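Local structure of chromosome replication initiation protein (Geobacillus kaustophilus, 2VN2) at residues Ser14-Pro18 / Leu39-Ser43; Val49-Thr53 / Glu95-Leu99. The protein probably takes part in initiating chromosome replication as the primosome protein DnaD, of which this chain is the N-terminal domain. One frame throughout, in Å; residues are numbered along the deposited sequence.

Contact 1: Ser14-Pro18 / Leu39-Ser43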
loop_
_atom_site.group_PDB
_atom_site.type_symbol
_atom_site.label_atom_id
_atom_site.label_comp_id
_atom_site.label_asym_id
_atom_site.label_seq_id
_atom_site.Cartn_x
_atom_site.Cartn_y
_atom_site.Cartn_z
ATOM N N SER A 14 5.506 3.046 -2.089
ATOM C CA SER A 14 4.312 3.592 -1.461
ATOM C C SER A 14 4.297 3.126 -0.057
ATOM O O SER A 14 4.783 2.050 0.195
ATOM C CB SER A 14 3.085 3.104 -2.196
ATOM O OG SER A 14 3.020 3.891 -3.385
ATOM N N ILE A 15 3.720 3.949 0.815
ATOM C CA ILE A 15 3.368 3.669 2.218
ATOM C C ILE A 15 1.870 3.296 2.149
ATOM O O ILE A 15 1.072 3.962 1.447
ATOM C CB ILE A 15 3.793 4.868 3.152
ATOM C CG1 ILE A 15 5.085 4.520 3.892
ATOM C CG2 ILE A 15 2.918 5.145 4.368
ATOM C CD1 ILE A 15 6.309 5.183 3.316
ATOM N N ALA A 16 1.517 2.151 2.738
ATOM C CA ALA A 16 0.140 1.708 2.777
ATOM C C ALA A 16 -0.435 2.264 4.064
ATOM O O ALA A 16 0.049 1.842 5.141
ATOM C CB ALA A 16 0.047 0.213 2.777
ATOM N N VAL A 17 -1.411 3.199 3.959
ATOM C CA VAL A 17 -2.015 3.811 5.098
ATOM C C VAL A 17 -3.353 3.117 5.396
ATOM O O VAL A 17 -4.321 3.261 4.649
ATOM C CB VAL A 17 -2.276 5.263 4.814
ATOM C CG1 VAL A 17 -3.094 5.929 5.914
ATOM C CG2 VAL A 17 -0.913 6.001 4.699
ATOM N N PRO A 18 -3.438 2.378 6.522
ATOM C CA PRO A 18 -4.704 1.695 6.740
ATOM C C PRO A 18 -5.890 2.625 6.851
ATOM O O PRO A 18 -5.832 3.576 7.553
ATOM C CB PRO A 18 -4.530 0.956 8.104
ATOM C CG PRO A 18 -2.917 1.046 8.376
ATOM C CD PRO A 18 -2.390 2.153 7.556
ATOM N N LEU A 39 3.413 8.547 9.570
ATOM C CA LEU A 39 3.729 8.110 8.121
ATOM C C LEU A 39 5.137 8.353 7.912
ATOM O O LEU A 39 5.807 7.445 7.415
ATOM C CB LEU A 39 2.958 8.934 7.051
ATOM C CG LEU A 39 1.494 8.474 6.773
ATOM C CD1 LEU A 39 0.743 7.684 7.897
ATOM C CD2 LEU A 39 0.533 9.563 6.120
ATOM N N HIS A 40 5.667 9.574 8.250
ATOM C CA HIS A 40 7.181 9.671 8.020
ATOM C C HIS A 40 7.949 8.580 8.834
ATOM O O HIS A 40 8.898 8.009 8.295
ATOM C CB HIS A 40 7.838 11.008 8.264
ATOM C CG HIS A 40 7.369 12.115 7.376
ATOM N ND1 HIS A 40 7.772 12.264 6.070
ATOM C CD2 HIS A 40 6.521 13.138 7.623
ATOM C CE1 HIS A 40 7.189 13.327 5.548
ATOM N NE2 HIS A 40 6.424 13.870 6.473
ATOM N N MET A 41 7.591 8.322 10.104
ATOM C CA MET A 41 8.281 7.266 10.853
ATOM C C MET A 41 8.116 5.969 10.191
ATOM O O MET A 41 9.079 5.324 10.078
ATOM C CB MET A 41 7.889 7.046 12.308
ATOM C CG MET A 41 8.164 8.290 13.303
ATOM S SD MET A 41 7.236 8.127 14.925
ATOM C CE MET A 41 7.483 6.417 15.061
ATOM N N GLN A 42 6.924 5.581 9.743
ATOM C CA GLN A 42 6.781 4.278 9.027
ATOM C C GLN A 42 7.790 4.167 7.865
ATOM O O GLN A 42 8.469 3.169 7.666
ATOM C CB GLN A 42 5.375 4.069 8.496
ATOM C CG GLN A 42 5.176 2.669 7.872
ATOM C CD GLN A 42 3.851 2.576 7.095
ATOM O OE1 GLN A 42 2.852 3.341 7.380
ATOM N NE2 GLN A 42 3.823 1.677 6.047
ATOM N N SER A 43 7.902 5.260 7.138
ATOM C CA SER A 43 8.736 5.352 5.949
ATOM C C SER A 43 10.240 5.154 6.234
ATOM O O SER A 43 10.946 4.511 5.465
ATOM C CB SER A 43 8.487 6.741 5.346
ATOM O OG SER A 43 9.205 6.902 4.153
#
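I15 carries most of the strand's side of this contact. Its CA-CB bond points at helix 32-45. Its chi angles lie between wells (-102° and 103°), and I15 CD1 comes 3.4 Å from S43 CB. I15 CG2 lies 4.3 Å from L39 CG and 3.5 Å from Q42 OE1. Q42 is extended, with chi1 and chi2 both t, so its amide reaches the strand. Q42 NE2 is still 3.9 Å from A16 O, and it is hydrogen-bonded to E46, four residues on, just past the end of the helix. L39 leaves the helix sideways in an m rotamer, with chi2 near 24°. This carries L39 CD1 to within 4.0 Å of V17 CG2, where V17 is in the t rotamer. The contact is thus mainly buried side-chain packing of a strand on a helix, their axes 9.4 Å apart at 131°. P18 occupies the N-cap position of helix 19-22. Strand 14-18 pairs antiparallel with a strand of the second subunit, and V17 and L39 pack on V17 and L39 of that subunit.

Contact 2: Val49-Thr53 / Glu95-Leu99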
loop_
_atom_site.group_PDB
_atom_site.type_symbol
_atom_site.label_atom_id
_atom_site.label_comp_id
_atom_site.label_asym_id
_atom_site.label_seq_id
_atom_site.Cartn_x
_atom_site.Cartn_y
_atom_site.Cartn_z
ATOM N N VAL A 49 15.622 2.468 9.121
ATOM C CA VAL A 49 15.994 3.449 10.181
ATOM C C VAL A 49 14.914 3.330 11.257
ATOM O O VAL A 49 13.817 3.888 11.146
ATOM C CB VAL A 49 16.160 4.880 9.594
ATOM C CG1 VAL A 49 16.411 5.964 10.678
ATOM C CG2 VAL A 49 17.266 4.929 8.382
ATOM N N LEU A 50 15.237 2.584 12.306
ATOM C CA LEU A 50 14.260 2.060 13.236
ATOM C C LEU A 50 13.932 3.051 14.379
ATOM O O LEU A 50 12.949 2.833 15.247
ATOM C CB LEU A 50 14.786 0.745 13.809
ATOM C CG LEU A 50 15.121 -0.401 12.815
ATOM C CD1 LEU A 50 15.487 -1.636 13.688
ATOM C CD2 LEU A 50 13.982 -0.725 11.816
ATOM N N PHE A 51 14.779 4.087 14.394
ATOM C CA PHE A 51 14.770 5.080 15.427
ATOM C C PHE A 51 15.103 6.410 14.837
ATOM O O PHE A 51 16.049 7.022 15.259
ATOM C CB PHE A 51 15.818 4.710 16.479
ATOM C CG PHE A 51 15.553 5.302 17.855
ATOM C CD1 PHE A 51 14.344 5.039 18.519
ATOM C CD2 PHE A 51 16.526 6.099 18.481
ATOM C CE1 PHE A 51 14.054 5.575 19.766
ATOM C CE2 PHE A 51 16.255 6.670 19.766
ATOM C CZ PHE A 51 14.988 6.389 20.408
ATOM N N PRO A 52 14.278 6.924 13.912
ATOM C CA PRO A 52 14.787 8.191 13.346
ATOM C C PRO A 52 14.843 9.252 14.504
ATOM O O PRO A 52 14.188 9.079 15.548
ATOM C CB PRO A 52 13.711 8.586 12.335
ATOM C CG PRO A 52 12.395 7.887 12.869
ATOM C CD PRO A 52 12.878 6.595 13.486
ATOM N N THR A 53 15.616 10.319 14.302
ATOM C CA THR A 53 15.755 11.421 15.231
ATOM C C THR A 53 14.663 12.460 14.810
ATOM O O THR A 53 14.179 12.358 13.690
ATOM C CB THR A 53 17.147 12.067 15.081
ATOM O OG1 THR A 53 17.219 12.683 13.794
ATOM C CG2 THR A 53 18.310 11.054 15.180
ATOM N N GLU A 95 17.179 -0.991 20.028
ATOM C CA GLU A 95 16.373 0.241 20.383
ATOM C C GLU A 95 15.625 0.996 19.211
ATOM O O GLU A 95 16.246 1.510 18.274
ATOM C CB GLU A 95 17.237 1.172 21.185
ATOM C CG GLU A 95 16.503 1.783 22.363
ATOM C CD GLU A 95 16.986 3.203 22.577
ATOM O OE1 GLU A 95 16.742 3.809 23.652
ATOM O OE2 GLU A 95 17.626 3.724 21.626
ATOM N N LYS A 96 14.284 1.068 19.304
ATOM C CA LYS A 96 13.397 1.323 18.156
ATOM C C LYS A 96 12.011 1.870 18.561
ATOM O O LYS A 96 11.528 1.540 19.663
ATOM C CB LYS A 96 13.192 0.031 17.339
ATOM C CG LYS A 96 12.602 -1.178 18.122
ATOM C CD LYS A 96 12.052 -2.247 17.154
ATOM C CE LYS A 96 11.291 -3.311 17.945
ATOM N NZ LYS A 96 10.484 -2.749 19.130
ATOM N N TYR A 97 11.359 2.661 17.680
ATOM C CA TYR A 97 9.952 3.101 17.924
ATOM C C TYR A 97 9.067 2.011 17.559
ATOM O O TYR A 97 9.321 1.331 16.611
ATOM C CB TYR A 97 9.517 4.361 17.166
ATOM C CG TYR A 97 10.117 5.603 17.710
ATOM C CD1 TYR A 97 9.729 6.131 18.929
ATOM C CD2 TYR A 97 11.070 6.255 17.007
ATOM C CE1 TYR A 97 10.274 7.375 19.412
ATOM C CE2 TYR A 97 11.674 7.427 17.485
ATOM C CZ TYR A 97 11.303 7.971 18.699
ATOM O OH TYR A 97 11.990 9.128 19.101
ATOM N N THR A 98 7.984 1.828 18.266
ATOM C CA THR A 98 6.895 0.984 17.673
ATOM C C THR A 98 5.513 1.644 17.767
ATOM O O THR A 98 5.245 2.491 18.698
ATOM C CB THR A 98 6.910 -0.370 18.382
ATOM O OG1 THR A 98 5.787 -1.190 17.992
ATOM C CG2 THR A 98 7.029 -0.164 19.926
ATOM N N LEU A 99 4.622 1.242 16.838
ATOM C CA LEU A 99 3.270 1.775 16.784
ATOM C C LEU A 99 2.198 0.868 17.403
ATOM O O LEU A 99 0.996 1.233 17.526
ATOM C CB LEU A 99 2.948 2.177 15.370
ATOM C CG LEU A 99 3.201 3.630 15.003
ATOM C CD1 LEU A 99 4.715 3.956 14.830
ATOM C CD2 LEU A 99 2.488 3.869 13.672
HETATM O O HOH W 1 13.977 10.242 18.057
#
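This is a partly buried contact between a loop and a strand, joined by one backbone hydrogen bond and an aromatic stack. The loop 49-53 links helix 32-45 to helix 54-59, and it lies along residues 95-97 at the start of strand 97-98. Y97 N donates to L50 O at 2.9 Å with an angle of 158°. K96 CA makes a CA-H...O contact with the same L50 O at 3.3 Å. Residues 95-99 also pair with strand 82-83 and the residue after it: K96 has backbone hydrogen bonds with E84, and T98 with A82. Strands 82-83 and 97-98 are consistent with the wing of a winged-helix domain, and loop 49-53 sits where the short first strand of that fold usually lies. The rings of F51 and Y97 form an offset stack, with centroids 4.8 Å apart and planes at 23°. E95 OE2 lies over one face of the F51 ring, 3.7 Å from F51 CE2. P52 CD packs 4.0 Å from Y97 CD2. A water bridges P52 O (2.8 Å) and Y97 OH (2.5 Å), donating to the carbonyl. T53 OG1 caps E56 N at the start of helix 54-59, and T98 OG1 bonds E100 N.

In the fold
Both contacts use helix 32-45. Contact 1 covers it with strand 14-18, and contact 2 packs on it with loop 49-53 and with strand 97-98 of the probable wing. Their centres are 14 Å apart. M41, on segment 39-43 but out of reach of strand 14-18, touches contact 2: M41 CE lies 3.6 Å from Y97 CB and 3.7 Å from L99 CD1, and M41 CG is 4.3 Å from P52 CG. Contact 1 is complete in sequence before contact 2 begins. Contact 1 belongs to the subunit interface, whereas no other chain of the assembly touches the segments of contact 2. The magnesium site of H24, Q27, H109 and Q113 is nearer contact 1: the side chains of V17 and H24 are about 11 Å apart.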